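Local coordinates for hypothetical signal peptide protein (Sinorhizobium meliloti, PDB 3PJY) that is of unknown function but belongs to the DUF192 family and is a putative transcription regulator, at residues V10-A15 with L116-G121; G36-R41 with W62-Y67; L73-D78 with V102-E107. All coordinates share one frame; numbering follows the deposited sequence.

In the fold
A seven-stranded mixed sheet carries contact 3 and the strand side of contact 1, while contact 2 joins two loops. Contact 1 closes the longest loop in sequence, and contacts 2 and 3 are nested inside it, one after the other along the chain. Contact 3 pairs strands 70-75 and 102-109 within the sheet, and contact 1 sits about 12 Å away, centre to centre, at the end of strand 6-13; L73 touches both L12 and V118. Contact 2 lies on the other side of the chain's centre, about 24 Å from contact 1 centre to centre, and reaches contact 3 where L37 packs on E107. Contacts 1 and 3 thus belong to the buried sheet core, contact 2 to the surface loops.

Contact 1. Residues V10-A15 with L116-G121; sequences VRLITA and LGVSPG
The end of strand 6-13 runs up to the turn that follows helix 112-116, and the two backbones come nearest at T14 and V118, whose CA atoms are 6.0 Å apart. Across this gap the contact is made by methyl groups. L12 reaches over with CD1 alone, which touches CD1 of L116 at 3.9 Å and CG2 of V118 at 4.0 Å; its side chain lies at about a right angle to both. V118 CG2 also meets T14 CG2, one methyl touching both L12 and T14. Helix 112-116 ends here in a Schellman motif, with G117 at positive phi (64°) turning the chain back toward the sheet. T14 packs against that turn, its CG2 lying 3.6 Å from G117 O. The T14 hydroxyl sits between the backbone N and the carbonyl carbon (chi1 69°), where OG1 binds a water at 2.9 Å and also hydrogen-bonds S16 OG. The same water donates to G117 O, bridging the residue after the strand to the one after the helix. L12 and V118 both rest on I81 of strand 81-88, while D122 ties the segments together, one carboxylate oxygen taking A15 N and the other S119 N.

Contact 2. Residues G36-R41 with W62-Y67; sequences GLMYRR and WMKNTY
Two surface loops, one after helix 30-35 and one leading into strand 70-75, dock here turn against turn: L37-R40 and M63-T66 each form a type II beta turn. A single direct hydrogen bond joins them, Y39 N to N65 O at 2.8 Å. N65 packs against both M38 and Y39. Its CB makes a CH-pi contact over one face of the Y39 ring, 4.1 Å from the ring centroid, and its amide lies alongside that ring with the planes 21° apart. CG of M38, a selenomethionine, lies 3.3 Å from K64 O, and the chain beyond it runs extended, crossing N65 obliquely with SE 3.7 Å from ND2. At the outer end the guanidinium of R41, in one of its two conformers, lies flat on Y67, planes 5° apart and CZ 3.9 Å from the ring centroid: a parallel cation-pi stack. Here chi2 (-57°) folds CD back beside Y67 CG. R41 NH2 donates to Y39 O on a lone pair. H91 meets Y67 edge-to-face, and R40 turns off to a salt bridge with E25. One water donates to L37 O and R40 O and accepts from Y67 N. The loops are thus held by a mix of one direct backbone bond, a shared water, aromatic packing and selenomethionine contacts, to which the cation-pi stack probably adds when R41 adopts this conformer.

Contact 3. Residues L73-D78 with V102-E107; sequences LFIASD and VAYVLE
L73 pairs with L106 and I75 with Y104 as antiparallel hydrogen-bonded pairs, with F74 and V105 the non-hydrogen-bonded pair between them; the strand axes approach to 4.7 Å. At the end of strand 70-75 the register slips: A103 and Y104 both face I75, a classic beta bulge, and I75 O accepts from A103 N at 2.9 Å and from Y104 N at 3.1 Å. L73, I75, Y104 and L106 lie on one face of the sheet. The I75 chain continues nearly straight beyond CG1 (chi2 168°), and the I75 and L106 side chains cross obliquely, I75 CD1 touching L106 CB at 3.9 Å. L73 brings CD1 to 3.5 Å from L106 O. The Y104 ring meets its neighbours by its edge: A76 O lies in its plane, 3.9 Å from CD1, and a water bridges the hydroxyl to S77 O. On the other face F74 and V105 point the same way side by side. V105 CG2, anti to the carbonyl carbon, stands 3.4 Å from F74 CD1, and M61 touches both residues. Just before the bulge, V102 CG1 packs on F74 CB; within it, A103 CB sits 3.6 Å from S77 N. Strands 81-88 and 47-53 continue the sheet on either side. Main-chain bonds set the register, and the double acceptance by I75 O satisfies the extra N-H that the bulge brings to the pairing, with apolar packing on both faces and Y104 bringing a polar edge.

Contact 1. Residues V10-A15 with L116-G121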
loop_
_atom_site.group_PDB
_atom_site.type_symbol
_atom_site.label_atom_id
_atom_site.label_comp_id
_atom_site.label_asym_id
_atom_site.label_seq_id
_atom_site.Cartn_x
_atom_site.Cartn_y
_atom_site.Cartn_z
ATOM N N VAL B 10 3.233 -2.250 5.081
ATOM C CA VAL B 10 3.766 -3.463 4.501
ATOM C C VAL B 10 2.951 -3.734 3.234
ATOM O O VAL B 10 1.893 -3.133 2.983
ATOM C CB VAL B 10 3.715 -4.645 5.464
ATOM C CG1 VAL B 10 4.552 -4.326 6.689
ATOM C CG2 VAL B 10 2.272 -4.998 5.847
ATOM N N ARG B 11 3.427 -4.681 2.457
ATOM C CA ARG B 11 2.674 -5.090 1.291
ATOM C C ARG B 11 2.750 -6.556 1.042
ATOM O O ARG B 11 3.774 -7.205 1.304
ATOM C CB ARG B 11 3.097 -4.351 0.071
ATOM C CG ARG B 11 4.500 -4.562 -0.372
ATOM C CD ARG B 11 4.935 -3.396 -1.303
ATOM N NE ARG B 11 6.229 -3.682 -1.962
ATOM C CZ ARG B 11 6.403 -4.085 -3.236
ATOM N NH1 ARG B 11 5.372 -4.235 -4.088
ATOM N NH2 ARG B 11 7.638 -4.317 -3.693
ATOM N N LEU B 12 1.625 -7.073 0.600
ATOM C CA LEU B 12 1.532 -8.446 0.122
ATOM C C LEU B 12 1.692 -8.454 -1.377
ATOM O O LEU B 12 1.091 -7.626 -2.063
ATOM C CB LEU B 12 0.185 -9.062 0.522
ATOM C CG LEU B 12 -0.057 -9.372 1.981
ATOM C CD1 LEU B 12 -1.531 -9.674 2.314
ATOM C CD2 LEU B 12 0.823 -10.573 2.388
ATOM N N ILE B 13 2.586 -9.328 -1.864
ATOM C CA ILE B 13 2.894 -9.434 -3.284
ATOM C C ILE B 13 2.546 -10.862 -3.679
ATOM O O ILE B 13 3.069 -11.824 -3.097
ATOM C CB ILE B 13 4.343 -9.158 -3.618
ATOM C CG1 ILE B 13 4.750 -7.781 -3.017
ATOM C CG2 ILE B 13 4.528 -9.180 -5.149
ATOM C CD1 ILE B 13 6.246 -7.642 -2.749
ATOM N N THR B 14 1.686 -11.018 -4.673
ATOM C CA THR B 14 1.241 -12.356 -5.055
ATOM C C THR B 14 2.023 -12.863 -6.239
ATOM O O THR B 14 2.770 -12.135 -6.932
ATOM C CB THR B 14 -0.276 -12.357 -5.384
ATOM O OG1 THR B 14 -0.508 -11.636 -6.594
ATOM C CG2 THR B 14 -1.073 -11.759 -4.218
ATOM N N ALA B 15 1.821 -14.147 -6.542
ATOM C CA ALA B 15 2.479 -14.768 -7.666
ATOM C C ALA B 15 2.202 -14.102 -8.997
ATOM O O ALA B 15 3.049 -14.143 -9.900
ATOM C CB ALA B 15 2.069 -16.306 -7.751
ATOM N N LEU B 116 -7.919 -10.481 -1.304
ATOM C CA LEU B 116 -6.657 -10.007 -1.909
ATOM C C LEU B 116 -6.040 -11.010 -2.892
ATOM O O LEU B 116 -5.036 -10.686 -3.522
ATOM C CB LEU B 116 -5.680 -9.596 -0.821
ATOM C CG LEU B 116 -6.121 -8.461 0.119
ATOM C CD1 LEU B 116 -4.960 -8.170 1.118
ATOM C CD2 LEU B 116 -6.529 -7.221 -0.676
ATOM N N GLY B 117 -6.636 -12.189 -3.006
ATOM C CA GLY B 117 -6.129 -13.234 -3.907
ATOM C C GLY B 117 -4.750 -13.736 -3.512
ATOM O O GLY B 117 -3.878 -13.955 -4.366
ATOM N N VAL B 118 -4.551 -13.873 -2.209
ATOM C CA VAL B 118 -3.297 -14.347 -1.632
ATOM C C VAL B 118 -3.296 -15.845 -1.428
ATOM O O VAL B 118 -4.320 -16.437 -1.138
ATOM C CB VAL B 118 -3.055 -13.578 -0.314
ATOM C CG1 VAL B 118 -1.835 -14.162 0.474
ATOM C CG2 VAL B 118 -2.814 -12.137 -0.624
ATOM N N SER B 119 -2.130 -16.473 -1.657
ATOM C CA SER B 119 -1.938 -17.912 -1.544
ATOM C C SER B 119 -0.632 -18.187 -0.819
ATOM O O SER B 119 0.252 -17.382 -0.827
ATOM C CB SER B 119 -1.785 -18.573 -2.934
ATOM O OG SER B 119 -2.766 -18.160 -3.880
ATOM N N PRO B 120 -0.469 -19.377 -0.237
ATOM C CA PRO B 120 0.847 -19.775 0.210
ATOM C C PRO B 120 1.865 -19.648 -0.896
ATOM O O PRO B 120 1.567 -19.966 -2.072
ATOM C CB PRO B 120 0.636 -21.234 0.634
ATOM C CG PRO B 120 -0.788 -21.311 0.936
ATOM C CD PRO B 120 -1.456 -20.466 -0.117
ATOM N N GLY B 121 3.054 -19.181 -0.538
ATOM C CA GLY B 121 4.107 -18.925 -1.467
ATOM C C GLY B 121 4.187 -17.479 -1.902
ATOM O O GLY B 121 5.229 -17.048 -2.433
HETATM O O HOH W 1 -3.171 -12.700 -6.865
#

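Contact 2. Residues G36-R41 with W62-Y67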
loop_
_atom_site.group_PDB
_atom_site.type_symbol
_atom_site.label_atom_id
_atom_site.label_comp_id
_atom_site.label_asym_id
_atom_site.label_seq_id
_atom_site.Cartn_x
_atom_site.Cartn_y
_atom_site.Cartn_z
ATOM N N GLY B 36 -2.201 -9.937 21.520
ATOM C CA GLY B 36 -2.681 -9.965 20.161
ATOM C C GLY B 36 -3.803 -8.947 19.944
ATOM O O GLY B 36 -3.691 -7.793 20.333
ATOM N N LEU B 37 -4.874 -9.382 19.303
ATOM C CA LEU B 37 -6.039 -8.560 19.012
ATOM C C LEU B 37 -7.190 -8.888 19.979
ATOM O O LEU B 37 -8.364 -8.593 19.683
ATOM C CB LEU B 37 -6.455 -8.774 17.552
ATOM C CG LEU B 37 -5.434 -8.265 16.553
ATOM C CD1 LEU B 37 -5.781 -8.773 15.124
ATOM C CD2 LEU B 37 -5.416 -6.703 16.525
HETATM N N MSE B 38 -6.846 -9.400 21.149
HETATM C CA MSE B 38 -7.858 -9.691 22.164
HETATM C C MSE B 38 -8.700 -8.470 22.424
HETATM O O MSE B 38 -8.196 -7.348 22.439
HETATM C CB MSE B 38 -7.222 -10.117 23.504
HETATM C CG MSE B 38 -6.591 -11.495 23.505
HETATM SE SE MSE B 38 -5.935 -11.842 25.272
HETATM C CE MSE B 38 -5.266 -13.650 24.984
ATOM N N TYR B 39 -9.982 -8.716 22.646
ATOM C CA TYR B 39 -10.980 -7.710 23.042
ATOM C C TYR B 39 -11.356 -6.663 22.013
ATOM O O TYR B 39 -12.401 -6.077 22.160
ATOM C CB TYR B 39 -10.626 -7.037 24.375
ATOM C CG TYR B 39 -10.495 -8.047 25.488
ATOM C CD1 TYR B 39 -11.608 -8.661 25.994
ATOM C CD2 TYR B 39 -9.265 -8.367 26.020
ATOM C CE1 TYR B 39 -11.509 -9.592 27.014
ATOM C CE2 TYR B 39 -9.171 -9.304 27.054
ATOM C CZ TYR B 39 -10.278 -9.898 27.521
ATOM O OH TYR B 39 -10.222 -10.836 28.529
ATOM N N ARG B 40 -10.561 -6.439 20.971
ATOM C CA ARG B 40 -10.916 -5.468 19.946
ATOM C C ARG B 40 -12.206 -5.844 19.275
ATOM O O ARG B 40 -12.465 -7.041 18.998
ATOM C CB ARG B 40 -9.806 -5.364 18.932
ATOM C CG ARG B 40 -8.575 -4.820 19.604
ATOM C CD ARG B 40 -7.665 -4.303 18.608
ATOM N NE ARG B 40 -6.365 -4.022 19.190
ATOM C CZ ARG B 40 -5.401 -3.456 18.474
ATOM N NH1 ARG B 40 -5.648 -3.137 17.224
ATOM N NH2 ARG B 40 -4.228 -3.215 19.030
ATOM N N ARG B 41 -13.040 -4.843 19.017
ATOM C CA ARG B 41 -14.335 -5.121 18.404
ATOM C C ARG B 41 -14.357 -4.793 16.911
ATOM O O ARG B 41 -15.239 -5.234 16.164
ATOM C CB ARG B 41 -15.453 -4.392 19.168
ATOM C CG ARG B 41 -15.411 -4.607 20.694
ATOM C CD ARG B 41 -15.459 -6.095 21.121
ATOM N NE ARG B 41 -16.249 -6.270 22.336
ATOM C CZ ARG B 41 -15.783 -6.412 23.577
ATOM N NH1 ARG B 41 -16.659 -6.542 24.543
ATOM N NH2 ARG B 41 -14.483 -6.401 23.873
ATOM N N TRP B 62 -3.679 -18.767 18.964
ATOM C CA TRP B 62 -5.077 -19.077 19.306
ATOM C C TRP B 62 -5.946 -17.840 19.297
ATOM O O TRP B 62 -5.469 -16.717 19.034
ATOM C CB TRP B 62 -5.158 -19.854 20.634
ATOM C CG TRP B 62 -4.759 -19.095 21.906
ATOM C CD1 TRP B 62 -4.307 -17.821 21.999
ATOM C CD2 TRP B 62 -4.736 -19.618 23.248
ATOM N NE1 TRP B 62 -4.014 -17.500 23.317
ATOM C CE2 TRP B 62 -4.250 -18.599 24.087
ATOM C CE3 TRP B 62 -5.066 -20.842 23.805
ATOM C CZ2 TRP B 62 -4.122 -18.765 25.481
ATOM C CZ3 TRP B 62 -4.925 -21.013 25.195
ATOM C CH2 TRP B 62 -4.451 -19.988 26.003
HETATM N N MSE B 63 -7.226 -18.039 19.612
HETATM C CA MSE B 63 -8.245 -17.001 19.549
HETATM C C MSE B 63 -8.871 -16.670 20.900
HETATM O O MSE B 63 -9.944 -16.086 20.982
HETATM C CB MSE B 63 -9.304 -17.347 18.511
HETATM C CG MSE B 63 -8.764 -17.450 17.091
HETATM SE SE MSE B 63 -8.326 -15.745 16.366
HETATM C CE MSE B 63 -10.095 -15.264 16.025
ATOM N N LYS B 64 -8.162 -17.029 21.953
ATOM C CA LYS B 64 -8.621 -16.715 23.293
ATOM C C LYS B 64 -8.861 -15.209 23.437
ATOM O O LYS B 64 -8.031 -14.381 23.028
ATOM C CB LYS B 64 -7.591 -17.143 24.310
ATOM C CG LYS B 64 -8.119 -16.988 25.734
ATOM C CD LYS B 64 -7.100 -17.362 26.743
ATOM C CE LYS B 64 -7.734 -17.357 28.132
ATOM N NZ LYS B 64 -6.669 -17.323 29.112
ATOM N N ASN B 65 -10.057 -14.910 23.930
ATOM C CA ASN B 65 -10.521 -13.528 24.145
ATOM C C ASN B 65 -10.579 -12.663 22.896
ATOM O O ASN B 65 -10.659 -11.418 22.984
ATOM C CB ASN B 65 -9.673 -12.811 25.211
ATOM C CG ASN B 65 -9.723 -13.484 26.565
ATOM O OD1 ASN B 65 -10.754 -14.052 26.941
ATOM N ND2 ASN B 65 -8.619 -13.442 27.291
ATOM N N THR B 66 -10.512 -13.289 21.719
ATOM C CA THR B 66 -10.495 -12.545 20.449
ATOM C C THR B 66 -11.880 -12.608 19.845
ATOM O O THR B 66 -12.434 -13.704 19.602
ATOM C CB THR B 66 -9.446 -13.092 19.500
ATOM O OG1 THR B 66 -8.148 -12.957 20.111
ATOM C CG2 THR B 66 -9.424 -12.339 18.203
ATOM N N TYR B 67 -12.485 -11.428 19.630
ATOM C CA TYR B 67 -13.842 -11.282 19.124
ATOM C C TYR B 67 -13.923 -11.226 17.594
ATOM O O TYR B 67 -14.925 -11.632 17.006
ATOM C CB TYR B 67 -14.475 -10.022 19.708
ATOM C CG TYR B 67 -14.801 -10.084 21.193
ATOM C CD1 TYR B 67 -13.818 -10.140 22.119
ATOM C CD2 TYR B 67 -16.135 -10.094 21.643
ATOM C CE1 TYR B 67 -14.090 -10.219 23.491
ATOM C CE2 TYR B 67 -16.419 -10.134 23.043
ATOM C CZ TYR B 67 -15.365 -10.201 23.933
ATOM O OH TYR B 67 -15.542 -10.256 25.294
HETATM O O HOH W 2 -10.956 -9.221 18.997
#

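Contact 3. Residues L73-D78 with V102-E107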
loop_
_atom_site.group_PDB
_atom_site.type_symbol
_atom_site.label_atom_id
_atom_site.label_comp_id
_atom_site.label_asym_id
_atom_site.label_seq_id
_atom_site.Cartn_x
_atom_site.Cartn_y
_atom_site.Cartn_z
ATOM N N LEU B 73 -1.601 -15.679 8.709
ATOM C CA LEU B 73 -0.593 -16.009 7.715
ATOM C C LEU B 73 0.734 -16.241 8.466
ATOM O O LEU B 73 1.175 -15.375 9.197
ATOM C CB LEU B 73 -0.413 -14.913 6.671
ATOM C CG LEU B 73 -1.625 -14.517 5.819
ATOM C CD1 LEU B 73 -2.693 -13.751 6.602
ATOM C CD2 LEU B 73 -1.147 -13.622 4.679
ATOM N N PHE B 74 1.309 -17.428 8.292
ATOM C CA PHE B 74 2.572 -17.847 8.930
ATOM C C PHE B 74 3.692 -17.605 7.958
ATOM O O PHE B 74 3.654 -18.134 6.855
ATOM C CB PHE B 74 2.440 -19.318 9.284
ATOM C CG PHE B 74 1.426 -19.573 10.379
ATOM C CD1 PHE B 74 1.803 -19.513 11.714
ATOM C CD2 PHE B 74 0.135 -19.879 10.090
ATOM C CE1 PHE B 74 0.899 -19.747 12.716
ATOM C CE2 PHE B 74 -0.785 -20.090 11.102
ATOM C CZ PHE B 74 -0.389 -20.009 12.425
ATOM N N ILE B 75 4.663 -16.790 8.333
ATOM C CA ILE B 75 5.574 -16.163 7.411
ATOM C C ILE B 75 7.026 -16.416 7.770
ATOM O O ILE B 75 7.432 -16.227 8.926
ATOM C CB ILE B 75 5.285 -14.632 7.313
ATOM C CG1 ILE B 75 3.835 -14.402 6.786
ATOM C CG2 ILE B 75 6.301 -13.910 6.432
ATOM C CD1 ILE B 75 3.378 -12.937 6.929
ATOM N N ALA B 76 7.807 -16.795 6.775
ATOM C CA ALA B 76 9.244 -17.053 6.984
ATOM C C ALA B 76 10.024 -15.751 7.139
ATOM O O ALA B 76 9.531 -14.682 6.826
ATOM C CB ALA B 76 9.774 -17.870 5.804
ATOM N N SER B 77 11.292 -15.834 7.584
ATOM C CA SER B 77 12.092 -14.615 7.736
ATOM C C SER B 77 12.300 -13.800 6.455
ATOM O O SER B 77 12.511 -12.579 6.526
ATOM C CB SER B 77 13.486 -14.924 8.350
ATOM O OG SER B 77 14.129 -15.854 7.554
ATOM N N ASP B 78 12.241 -14.465 5.309
ATOM C CA ASP B 78 12.401 -13.785 4.026
ATOM C C ASP B 78 11.071 -13.225 3.486
ATOM O O ASP B 78 11.011 -12.685 2.365
ATOM C CB ASP B 78 13.065 -14.699 3.000
ATOM C CG ASP B 78 12.193 -15.862 2.559
ATOM O OD1 ASP B 78 11.034 -16.031 2.998
ATOM O OD2 ASP B 78 12.675 -16.662 1.716
ATOM N N VAL B 102 8.787 -20.547 11.604
ATOM C CA VAL B 102 8.493 -19.279 10.952
ATOM C C VAL B 102 9.037 -18.138 11.806
ATOM O O VAL B 102 9.490 -18.359 12.941
ATOM C CB VAL B 102 6.954 -19.074 10.749
ATOM C CG1 VAL B 102 6.414 -20.149 9.734
ATOM C CG2 VAL B 102 6.160 -19.099 12.073
ATOM N N ALA B 103 9.007 -16.924 11.251
ATOM C CA ALA B 103 9.541 -15.746 11.914
ATOM C C ALA B 103 8.472 -14.718 12.287
ATOM O O ALA B 103 8.694 -13.867 13.133
ATOM C CB ALA B 103 10.593 -15.071 11.014
ATOM N N TYR B 104 7.331 -14.765 11.602
ATOM C CA TYR B 104 6.239 -13.801 11.781
ATOM C C TYR B 104 4.911 -14.481 11.612
ATOM O O TYR B 104 4.796 -15.514 10.914
ATOM C CB TYR B 104 6.290 -12.670 10.764
ATOM C CG TYR B 104 7.578 -11.915 10.661
ATOM C CD1 TYR B 104 8.551 -12.329 9.756
ATOM C CD2 TYR B 104 7.805 -10.777 11.412
ATOM C CE1 TYR B 104 9.702 -11.668 9.615
ATOM C CE2 TYR B 104 9.007 -10.081 11.277
ATOM C CZ TYR B 104 9.950 -10.570 10.410
ATOM O OH TYR B 104 11.120 -9.888 10.243
ATOM N N VAL B 105 3.880 -13.895 12.200
ATOM C CA VAL B 105 2.499 -14.212 11.867
ATOM C C VAL B 105 1.802 -12.878 11.582
ATOM O O VAL B 105 1.966 -11.901 12.323
ATOM C CB VAL B 105 1.773 -14.970 12.952
ATOM C CG1 VAL B 105 0.248 -15.018 12.752
ATOM C CG2 VAL B 105 2.323 -16.429 13.069
ATOM N N LEU B 106 1.054 -12.835 10.485
ATOM C CA LEU B 106 0.184 -11.677 10.164
ATOM C C LEU B 106 -1.254 -12.076 10.434
ATOM O O LEU B 106 -1.740 -13.057 9.857
ATOM C CB LEU B 106 0.387 -11.243 8.701
ATOM C CG LEU B 106 -0.446 -10.077 8.218
ATOM C CD1 LEU B 106 -0.230 -8.820 9.036
ATOM C CD2 LEU B 106 -0.142 -9.852 6.745
ATOM N N GLU B 107 -1.924 -11.312 11.298
ATOM C CA GLU B 107 -3.354 -11.476 11.495
ATOM C C GLU B 107 -4.123 -10.362 10.791
ATOM O O GLU B 107 -3.827 -9.187 10.957
ATOM C CB GLU B 107 -3.724 -11.492 12.964
ATOM C CG GLU B 107 -3.338 -12.763 13.653
ATOM C CD GLU B 107 -3.733 -12.842 15.110
ATOM O OE1 GLU B 107 -4.100 -11.857 15.769
ATOM O OE2 GLU B 107 -3.644 -13.966 15.647
HETATM O O HOH W 3 12.901 -10.946 8.597
#